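Protein argonaute (Methanocaldococcus jannaschii, PDB 5G5S) uses short single-stranded DNA guides to bind complementary target strands and slices the target DNA, and may defend the archaeon against invading genetic elements. Local coordinates at residues Glu101-Arg105 and Tyr142-Lys146; Thr312-Val316 and Tyr490-Ser495; Lys448-Asp453 and Lys698-Asp703. All blocks are in the same frame, centred on the assembly; numbering follows the deposited sequence. Where two conformers were deposited one is given.

Contact 1 of 3, residues Glu101-Arg105 and Tyr142-Lys146; sequences EKLVR and YEVKK
One turn of helix 97-111 (phi/psi near -65/-40; R105 N to E101 O 3.0 Å) lies across extended residues 142-146 of strand 134-147. The two short axes approach to 7.2 Å with N-to-C directions 138° apart, and the nearest CA pair is E101 with V144, 5.3 Å. Along the strand, Y142 comes first, its p rotamer (chi1 71°) presenting a ring face to R105. The guanidinium lies flat on it, planes at 10° and R105 CZ 4.0 Å from the ring centroid, a stacked cation-pi contact, with R105 chi1 to chi3 all t. R105 NH2 also donates to Y142 O at 2.8 Å, with a weak bond from R105 NE to Y142 O (3.2 Å). Y142 OH is hydrogen-bonded to E115, and the side chain of K109, a guide-DNA contact, is about 3 Å from that of Y142. E143 points its CB away. V144, chi1 near 0°, fills the middle: its CG2 is 3.3 Å from E101 O and 3.9 Å from V104 CB, its CG1 3.5 Å from R105 CA. K145 NZ forms a salt bridge with E101 OE2 (3.0 Å) and also bonds G619 O. K146 N donates to E101 OE2 at 2.9 Å and 171°. A helix of the N-terminal domain thus packs on a long sheet strand, its carboxylate and guanidinium each bonding strand backbone, so directional polar bonds flank apolar packing on V144.

Contact 2 of 3, residues Thr312-Val316 and Tyr490-Ser495; sequences TPLLV and YFILDS
Residues 312-316 and 490-495 run antiparallel, their end-to-end directions 140° apart, with backbones extended from P313 to V316 and from F491 to L493. Register is set by nearest CA pairs L314-L493 (4.9 Å), L315-I492 (5.1 Å) and V316-F491 (4.9 Å). L315 and I492 form the hydrogen-bonded pair and satisfy each other: L315 N donates to I492 O at 2.9 Å and 170°, and I492 N to L315 O at 2.9 Å and 164°. L314 and L493 form the adjoining non-hydrogen-bonded pair, their side chains diverging. Both acceptors also receive a CA-H...O contact, I492 O from L314 CA (3.4 Å) and L315 O from F491 CA (3.2 Å). D494 N reaches P313 O in a weak bond (3.3 Å, 151°) where D494 turns to phi/psi -72/-28. These bonds build one side of a three-stranded antiparallel sheet in which strand 314-317 is central: L314 and V316 pair their backbones with I326 and T324 of strand 323-326, and L493 pairs with E527. Segment 490-495 starts at the end of the Mid domain. Three side-chain polar groups find partners outside the two segments: D494 OD2 in a salt bridge with K325, T312 OG1 with D664 and Y490 OH with Y344 O. On the sheet face carrying L315 and I492, L315 CB meets I492 CG1 at 3.8 Å, and L315 CD1 lies 3.5 Å from D494 OD1. L314 (m, t) brings CD2 to 3.8 Å from CD2 of F491 (p, chi1 54°), whose ring also stacks on Y670; V316 CG1 sits 3.6 Å from F491 CB.

Contact 3 of 3, residues Lys448-Asp453 and Lys698-Asp703; sequences KKQLFD and KNWKID
A Schellman motif closes helix 684-697, and the loop that leaves it packs against the last turns of helix 442-452 in the Mid domain, bordering the site that binds the phosphorylated 5' end of the guide. N699, with positive phi (65/39), is the C-prime residue; W700, K701 and I702 then run extended (psi 151°, 143° and 116°) until D703 takes the N-cap position of the next helix. The nearest CA pairs are K449-W700 (5.9 Å) and D453-K701 (6.1 Å). Helical geometry across the turn is set by F452 N to K448 O, 3.0 Å. W700, at chi1 -93° and chi2 86°, lays its indole against that turn: K449 CA is 3.7 Å from the centroid of the six-membered ring and 13° off its normal, a CH-pi contact, while F452 CB comes to 3.4 Å from W700 CZ3. The F452 ring (chi1 t) is oblique to the indole, with planes at 41° and centroids 5.8 Å apart, and stacks instead on Y713, whose hydroxyl bonds K701 O and D703 N; this places the C-terminal tail against the same turn. K448 directs NZ away from the loop to N460, within residues 459-462, which bind the 5'-phosphorylated end of the guide, and its side chain is about 4 Å from that of Q459, which binds a divalent metal cation in another structure of this protein. K449 extends t, t, then p, so that its NZ forms a salt bridge with E179 and also donates to K698 O (3.1 Å). F452 CZ touches D703 CB at 3.6 Å, near the ring plane.

In the fold
From the N terminus, contact 1 closes first: 36 residues separate its segments, and it joins helix 97-111 of the N-terminal domain to strand 134-147 of the seven-stranded sheet. Contacts 2 and 3 open later, so contact 1 stands in series with both. Those two cross, because 448-453 falls inside the 173-residue span closed by 312-316 with 490-495, whereas 698-703 lies beyond it. Contact 2 brings strand 314-317 to the end of the Mid domain; contact 3 carries the chain back from helix 684-697 to Mid helix 442-452. Nearest atoms of contacts 2 and 3 are about 17 Å apart, and contacts 1 and 3 lie on opposite sides of the chain's centre, centres 45 Å apart.

Contact 1 of 3, residues Glu101-Arg105 and Tyr142-Lys146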
loop_
_atom_site.group_PDB
_atom_site.type_symbol
_atom_site.label_atom_id
_atom_site.label_comp_id
_atom_site.label_asym_id
_atom_site.label_seq_id
_atom_site.Cartn_x
_atom_site.Cartn_y
_atom_site.Cartn_z
ATOM N N GLU A 101 -14.125 5.855 22.744
ATOM C CA GLU A 101 -14.484 6.110 21.324
ATOM C C GLU A 101 -15.303 4.929 20.757
ATOM O O GLU A 101 -16.362 5.134 20.151
ATOM C CB GLU A 101 -13.222 6.263 20.451
ATOM C CG GLU A 101 -12.435 7.543 20.652
ATOM C CD GLU A 101 -11.004 7.526 20.133
ATOM O OE1 GLU A 101 -10.552 6.453 19.667
ATOM O OE2 GLU A 101 -10.328 8.582 20.204
ATOM N N LYS A 102 -14.812 3.698 20.984
ATOM C CA LYS A 102 -15.459 2.480 20.498
ATOM C C LYS A 102 -16.786 2.199 21.172
ATOM O O LYS A 102 -17.696 1.680 20.522
ATOM C CB LYS A 102 -14.518 1.265 20.569
ATOM C CG LYS A 102 -13.600 1.162 19.368
ATOM C CD LYS A 102 -12.163 1.472 19.723
ATOM C CE LYS A 102 -11.521 2.420 18.737
ATOM N NZ LYS A 102 -10.290 3.051 19.290
ATOM N N LEU A 103 -16.910 2.558 22.462
ATOM C CA LEU A 103 -18.165 2.370 23.188
ATOM C C LEU A 103 -19.231 3.354 22.717
ATOM O O LEU A 103 -20.378 2.960 22.554
ATOM C CB LEU A 103 -17.978 2.346 24.718
ATOM C CG LEU A 103 -17.223 1.110 25.282
ATOM C CD1 LEU A 103 -16.912 1.273 26.731
ATOM C CD2 LEU A 103 -18.004 -0.184 25.090
ATOM N N VAL A 104 -18.833 4.591 22.373
ATOM C CA VAL A 104 -19.737 5.616 21.816
ATOM C C VAL A 104 -20.216 5.147 20.428
ATOM O O VAL A 104 -21.399 5.308 20.105
ATOM C CB VAL A 104 -19.097 7.033 21.785
ATOM C CG1 VAL A 104 -19.989 8.044 21.067
ATOM C CG2 VAL A 104 -18.777 7.520 23.188
ATOM N N ARG A 105 -19.303 4.521 19.636
ATOM C CA ARG A 105 -19.604 3.967 18.311
ATOM C C ARG A 105 -20.632 2.862 18.442
ATOM O O ARG A 105 -21.631 2.875 17.719
ATOM C CB ARG A 105 -18.332 3.455 17.608
ATOM C CG ARG A 105 -18.512 3.260 16.107
ATOM C CD ARG A 105 -17.440 2.364 15.533
ATOM N NE ARG A 105 -17.467 2.348 14.071
ATOM C CZ ARG A 105 -18.154 1.477 13.336
ATOM N NH1 ARG A 105 -18.894 0.541 13.920
ATOM N NH2 ARG A 105 -18.110 1.539 12.010
ATOM N N TYR A 142 -18.149 5.026 9.006
ATOM C CA TYR A 142 -18.087 5.885 10.173
ATOM C C TYR A 142 -17.245 5.311 11.301
ATOM O O TYR A 142 -17.095 4.096 11.434
ATOM C CB TYR A 142 -19.506 6.260 10.648
ATOM C CG TYR A 142 -20.238 5.094 11.273
ATOM C CD1 TYR A 142 -20.792 4.087 10.483
ATOM C CD2 TYR A 142 -20.346 4.972 12.654
ATOM C CE1 TYR A 142 -21.378 2.962 11.055
ATOM C CE2 TYR A 142 -20.941 3.858 13.239
ATOM C CZ TYR A 142 -21.474 2.864 12.434
ATOM O OH TYR A 142 -22.097 1.786 13.010
ATOM N N GLU A 143 -16.721 6.215 12.124
ATOM C CA GLU A 143 -15.904 5.948 13.300
ATOM C C GLU A 143 -16.099 7.105 14.261
ATOM O O GLU A 143 -16.483 8.194 13.833
ATOM C CB GLU A 143 -14.434 5.940 12.867
ATOM C CG GLU A 143 -13.563 4.933 13.588
ATOM C CD GLU A 143 -12.167 4.862 12.998
ATOM O OE1 GLU A 143 -11.523 5.928 12.867
ATOM O OE2 GLU A 143 -11.729 3.745 12.639
ATOM N N VAL A 144 -15.841 6.887 15.555
ATOM C CA VAL A 144 -15.897 7.974 16.532
ATOM C C VAL A 144 -14.524 8.247 17.132
ATOM O O VAL A 144 -13.738 7.320 17.330
ATOM C CB VAL A 144 -17.131 8.100 17.487
ATOM C CG1 VAL A 144 -18.157 7.009 17.259
ATOM C CG2 VAL A 144 -16.752 8.222 18.960
ATOM N N LYS A 145 -14.205 9.530 17.317
ATOM C CA LYS A 145 -12.915 9.979 17.830
ATOM C C LYS A 145 -13.082 10.940 18.964
ATOM O O LYS A 145 -13.921 11.841 18.889
ATOM C CB LYS A 145 -12.044 10.589 16.711
ATOM C CG LYS A 145 -11.446 9.565 15.716
ATOM C CD LYS A 145 -10.465 8.535 16.327
ATOM C CE LYS A 145 -9.278 9.158 17.024
ATOM N NZ LYS A 145 -8.534 8.158 17.831
ATOM N N LYS A 146 -12.307 10.738 20.040
ATOM C CA LYS A 146 -12.319 11.646 21.167
ATOM C C LYS A 146 -11.170 12.613 20.955
ATOM O O LYS A 146 -10.027 12.189 20.796
ATOM C CB LYS A 146 -12.228 10.934 22.526
ATOM C CG LYS A 146 -12.712 11.859 23.647
ATOM C CD LYS A 146 -12.511 11.297 25.048
ATOM C CE LYS A 146 -13.014 12.289 26.061
ATOM N NZ LYS A 146 -12.600 11.949 27.442
#

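Contact 2 of 3, residues Thr312-Val316 and Tyr490-Ser495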
loop_
_atom_site.group_PDB
_atom_site.type_symbol
_atom_site.label_atom_id
_atom_site.label_comp_id
_atom_site.label_asym_id
_atom_site.label_seq_id
_atom_site.Cartn_x
_atom_site.Cartn_y
_atom_site.Cartn_z
ATOM N N THR A 312 12.950 18.991 3.035
ATOM C CA THR A 312 14.251 18.436 3.395
ATOM C C THR A 312 15.164 18.270 2.181
ATOM O O THR A 312 14.724 17.759 1.155
ATOM C CB THR A 312 14.065 17.211 4.304
ATOM O OG1 THR A 312 13.375 17.639 5.482
ATOM C CG2 THR A 312 15.382 16.530 4.696
ATOM N N PRO A 313 16.406 18.792 2.231
ATOM C CA PRO A 313 17.280 18.639 1.070
ATOM C C PRO A 313 17.833 17.223 0.973
ATOM O O PRO A 313 17.787 16.446 1.934
ATOM C CB PRO A 313 18.378 19.695 1.280
ATOM C CG PRO A 313 18.198 20.215 2.662
ATOM C CD PRO A 313 17.107 19.457 3.347
ATOM N N LEU A 314 18.312 16.890 -0.223
ATOM C CA LEU A 314 18.906 15.614 -0.548
ATOM C C LEU A 314 20.367 15.860 -0.850
ATOM O O LEU A 314 20.746 16.967 -1.245
ATOM C CB LEU A 314 18.196 14.975 -1.765
ATOM C CG LEU A 314 16.684 14.720 -1.630
ATOM C CD1 LEU A 314 16.015 14.634 -2.988
ATOM C CD2 LEU A 314 16.391 13.483 -0.801
ATOM N N LEU A 315 21.196 14.837 -0.635
ATOM C CA LEU A 315 22.619 14.915 -0.927
ATOM C C LEU A 315 22.961 13.978 -2.072
ATOM O O LEU A 315 22.450 12.863 -2.144
ATOM C CB LEU A 315 23.461 14.591 0.309
ATOM C CG LEU A 315 23.460 15.614 1.434
ATOM C CD1 LEU A 315 24.104 15.033 2.672
ATOM C CD2 LEU A 315 24.191 16.903 1.027
ATOM N N VAL A 316 23.818 14.446 -2.966
ATOM C CA VAL A 316 24.336 13.755 -4.150
ATOM C C VAL A 316 25.807 14.127 -4.251
ATOM O O VAL A 316 26.233 15.073 -3.583
ATOM C CB VAL A 316 23.583 14.165 -5.446
ATOM C CG1 VAL A 316 22.283 13.405 -5.590
ATOM C CG2 VAL A 316 23.339 15.671 -5.515
ATOM N N TYR A 490 21.746 6.727 -5.629
ATOM C CA TYR A 490 22.070 8.026 -6.213
ATOM C C TYR A 490 22.090 9.181 -5.207
ATOM O O TYR A 490 23.111 9.860 -5.063
ATOM C CB TYR A 490 21.190 8.336 -7.433
ATOM C CG TYR A 490 21.977 8.937 -8.569
ATOM C CD1 TYR A 490 22.468 10.239 -8.490
ATOM C CD2 TYR A 490 22.270 8.196 -9.707
ATOM C CE1 TYR A 490 23.219 10.792 -9.525
ATOM C CE2 TYR A 490 23.000 8.745 -10.758
ATOM C CZ TYR A 490 23.480 10.041 -10.660
ATOM O OH TYR A 490 24.222 10.580 -11.679
ATOM N N PHE A 491 20.984 9.373 -4.497
ATOM C CA PHE A 491 20.836 10.449 -3.523
ATOM C C PHE A 491 20.556 9.905 -2.130
ATOM O O PHE A 491 19.989 8.820 -1.991
ATOM C CB PHE A 491 19.737 11.444 -3.970
ATOM C CG PHE A 491 18.393 10.821 -4.263
ATOM C CD1 PHE A 491 18.099 10.327 -5.529
ATOM C CD2 PHE A 491 17.416 10.741 -3.278
ATOM C CE1 PHE A 491 16.863 9.720 -5.791
ATOM C CE2 PHE A 491 16.177 10.147 -3.543
ATOM C CZ PHE A 491 15.914 9.629 -4.793
ATOM N N ILE A 492 20.985 10.644 -1.098
ATOM C CA ILE A 492 20.756 10.290 0.306
ATOM C C ILE A 492 20.058 11.463 1.019
ATOM O O ILE A 492 19.832 12.508 0.401
ATOM C CB ILE A 492 22.046 9.790 1.037
ATOM C CG1 ILE A 492 23.120 10.890 1.154
ATOM C CG2 ILE A 492 22.609 8.514 0.397
ATOM C CD1 ILE A 492 23.660 11.083 2.516
ATOM N N LEU A 493 19.704 11.281 2.302
ATOM C CA LEU A 493 19.073 12.326 3.107
ATOM C C LEU A 493 20.130 13.237 3.699
ATOM O O LEU A 493 21.164 12.743 4.155
ATOM C CB LEU A 493 18.227 11.717 4.230
ATOM C CG LEU A 493 16.894 11.094 3.824
ATOM C CD1 LEU A 493 16.336 10.245 4.943
ATOM C CD2 LEU A 493 15.878 12.164 3.425
ATOM N N ASP A 494 19.879 14.565 3.702
ATOM C CA ASP A 494 20.804 15.546 4.270
ATOM C C ASP A 494 20.821 15.480 5.794
ATOM O O ASP A 494 21.834 15.824 6.409
ATOM C CB ASP A 494 20.473 16.974 3.793
ATOM C CG ASP A 494 21.442 18.049 4.267
ATOM O OD1 ASP A 494 22.667 17.875 4.071
ATOM O OD2 ASP A 494 20.975 19.066 4.825
ATOM N N SER A 495 19.701 15.051 6.400
ATOM C CA SER A 495 19.580 14.939 7.850
ATOM C C SER A 495 19.680 13.477 8.315
ATOM O O SER A 495 18.937 12.616 7.825
ATOM C CB SER A 495 18.275 15.575 8.333
ATOM O OG SER A 495 17.141 14.898 7.808
#

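Contact 3 of 3, residues Lys448-Asp453 and Lys698-Asp703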
loop_
_atom_site.group_PDB
_atom_site.type_symbol
_atom_site.label_atom_id
_atom_site.label_comp_id
_atom_site.label_asym_id
_atom_site.label_seq_id
_atom_site.Cartn_x
_atom_site.Cartn_y
_atom_site.Cartn_z
ATOM N N LYS A 448 8.082 -7.312 -18.582
ATOM C CA LYS A 448 9.118 -7.011 -17.581
ATOM C C LYS A 448 9.446 -8.198 -16.674
ATOM O O LYS A 448 10.623 -8.500 -16.444
ATOM C CB LYS A 448 8.722 -5.811 -16.730
ATOM C CG LYS A 448 8.726 -4.501 -17.494
ATOM C CD LYS A 448 8.834 -3.304 -16.550
ATOM C CE LYS A 448 7.594 -3.031 -15.740
ATOM N NZ LYS A 448 7.713 -1.745 -15.003
ATOM N N LYS A 449 8.393 -8.840 -16.153
ATOM C CA LYS A 449 8.446 -9.987 -15.259
ATOM C C LYS A 449 9.194 -11.163 -15.907
ATOM O O LYS A 449 10.172 -11.644 -15.337
ATOM C CB LYS A 449 7.020 -10.368 -14.830
ATOM C CG LYS A 449 6.924 -11.520 -13.847
ATOM C CD LYS A 449 5.484 -11.745 -13.439
ATOM C CE LYS A 449 4.709 -12.666 -14.350
ATOM N NZ LYS A 449 3.242 -12.532 -14.137
ATOM N N GLN A 450 8.746 -11.584 -17.100
ATOM C CA GLN A 450 9.322 -12.675 -17.900
ATOM C C GLN A 450 10.746 -12.380 -18.373
ATOM O O GLN A 450 11.526 -13.311 -18.574
ATOM C CB GLN A 450 8.417 -13.024 -19.095
ATOM C CG GLN A 450 7.118 -13.727 -18.702
ATOM C CD GLN A 450 6.432 -14.408 -19.864
ATOM O OE1 GLN A 450 6.447 -13.936 -21.007
ATOM N NE2 GLN A 450 5.788 -15.533 -19.584
ATOM N N LEU A 451 11.062 -11.089 -18.576
ATOM C CA LEU A 451 12.376 -10.579 -18.966
ATOM C C LEU A 451 13.333 -10.781 -17.788
ATOM O O LEU A 451 14.461 -11.213 -18.001
ATOM C CB LEU A 451 12.261 -9.077 -19.293
ATOM C CG LEU A 451 12.767 -8.537 -20.637
ATOM C CD1 LEU A 451 12.575 -9.511 -21.771
ATOM C CD2 LEU A 451 12.086 -7.228 -20.964
ATOM N N PHE A 452 12.873 -10.495 -16.544
ATOM C CA PHE A 452 13.678 -10.673 -15.330
ATOM C C PHE A 452 14.012 -12.147 -15.011
ATOM O O PHE A 452 15.062 -12.418 -14.421
ATOM C CB PHE A 452 13.072 -9.943 -14.121
ATOM C CG PHE A 452 13.964 -10.026 -12.907
ATOM C CD1 PHE A 452 15.114 -9.250 -12.819
ATOM C CD2 PHE A 452 13.720 -10.962 -11.906
ATOM C CE1 PHE A 452 15.981 -9.383 -11.736
ATOM C CE2 PHE A 452 14.613 -11.127 -10.848
ATOM C CZ PHE A 452 15.726 -10.323 -10.758
ATOM N N ASP A 453 13.135 -13.088 -15.413
ATOM C CA ASP A 453 13.354 -14.525 -15.245
ATOM C C ASP A 453 14.590 -14.974 -16.053
ATOM O O ASP A 453 15.200 -15.994 -15.728
ATOM C CB ASP A 453 12.118 -15.311 -15.709
ATOM C CG ASP A 453 11.053 -15.538 -14.654
ATOM O OD1 ASP A 453 11.328 -15.273 -13.458
ATOM O OD2 ASP A 453 9.964 -16.040 -15.012
ATOM N N LYS A 698 2.681 -12.214 -7.893
ATOM C CA LYS A 698 2.532 -12.364 -9.339
ATOM C C LYS A 698 3.576 -13.283 -9.974
ATOM O O LYS A 698 3.671 -13.378 -11.199
ATOM C CB LYS A 698 2.277 -11.055 -10.105
ATOM C CG LYS A 698 3.087 -9.860 -9.708
ATOM C CD LYS A 698 2.525 -8.588 -10.318
ATOM C CE LYS A 698 1.449 -7.950 -9.489
ATOM N NZ LYS A 698 0.982 -6.689 -10.114
ATOM N N ASN A 699 4.289 -14.030 -9.116
ATOM C CA ASN A 699 5.315 -14.998 -9.460
ATOM C C ASN A 699 6.576 -14.428 -10.118
ATOM O O ASN A 699 7.149 -15.057 -11.013
ATOM C CB ASN A 699 4.736 -16.273 -10.136
ATOM C CG ASN A 699 3.649 -16.947 -9.317
ATOM O OD1 ASN A 699 3.867 -17.399 -8.179
ATOM N ND2 ASN A 699 2.438 -16.995 -9.861
ATOM N N TRP A 700 7.033 -13.240 -9.635
ATOM C CA TRP A 700 8.310 -12.632 -10.034
ATOM C C TRP A 700 9.383 -13.490 -9.343
ATOM O O TRP A 700 9.129 -14.039 -8.262
ATOM C CB TRP A 700 8.450 -11.197 -9.491
ATOM C CG TRP A 700 7.989 -10.099 -10.396
ATOM C CD1 TRP A 700 6.717 -9.615 -10.519
ATOM C CD2 TRP A 700 8.818 -9.259 -11.214
ATOM N NE1 TRP A 700 6.693 -8.563 -11.408
ATOM C CE2 TRP A 700 7.971 -8.319 -11.845
ATOM C CE3 TRP A 700 10.195 -9.226 -11.497
ATOM C CZ2 TRP A 700 8.454 -7.351 -12.735
ATOM C CZ3 TRP A 700 10.671 -8.260 -12.372
ATOM C CH2 TRP A 700 9.804 -7.347 -12.992
ATOM N N LYS A 701 10.575 -13.588 -9.948
ATOM C CA LYS A 701 11.701 -14.351 -9.403
ATOM C C LYS A 701 12.317 -13.633 -8.192
ATOM O O LYS A 701 12.406 -12.403 -8.183
ATOM C CB LYS A 701 12.765 -14.540 -10.498
ATOM C CG LYS A 701 13.913 -15.473 -10.141
ATOM C CD LYS A 701 14.958 -15.541 -11.253
ATOM C CE LYS A 701 16.130 -14.617 -11.015
ATOM N NZ LYS A 701 17.178 -14.777 -12.058
ATOM N N ILE A 702 12.743 -14.408 -7.177
ATOM C CA ILE A 702 13.450 -13.896 -6.006
ATOM C C ILE A 702 14.917 -14.063 -6.368
ATOM O O ILE A 702 15.370 -15.198 -6.583
ATOM C CB ILE A 702 13.119 -14.661 -4.689
ATOM C CG1 ILE A 702 11.629 -14.617 -4.339
ATOM C CG2 ILE A 702 13.993 -14.169 -3.519
ATOM C CD1 ILE A 702 11.203 -15.746 -3.404
ATOM N N ASP A 703 15.644 -12.937 -6.489
ATOM C CA ASP A 703 17.073 -12.944 -6.816
ATOM C C ASP A 703 17.786 -12.390 -5.604
ATOM O O ASP A 703 17.848 -11.166 -5.420
ATOM C CB ASP A 703 17.362 -12.106 -8.075
ATOM C CG ASP A 703 18.733 -12.314 -8.681
ATOM O OD1 ASP A 703 19.733 -12.257 -7.931
ATOM O OD2 ASP A 703 18.817 -12.441 -9.915
#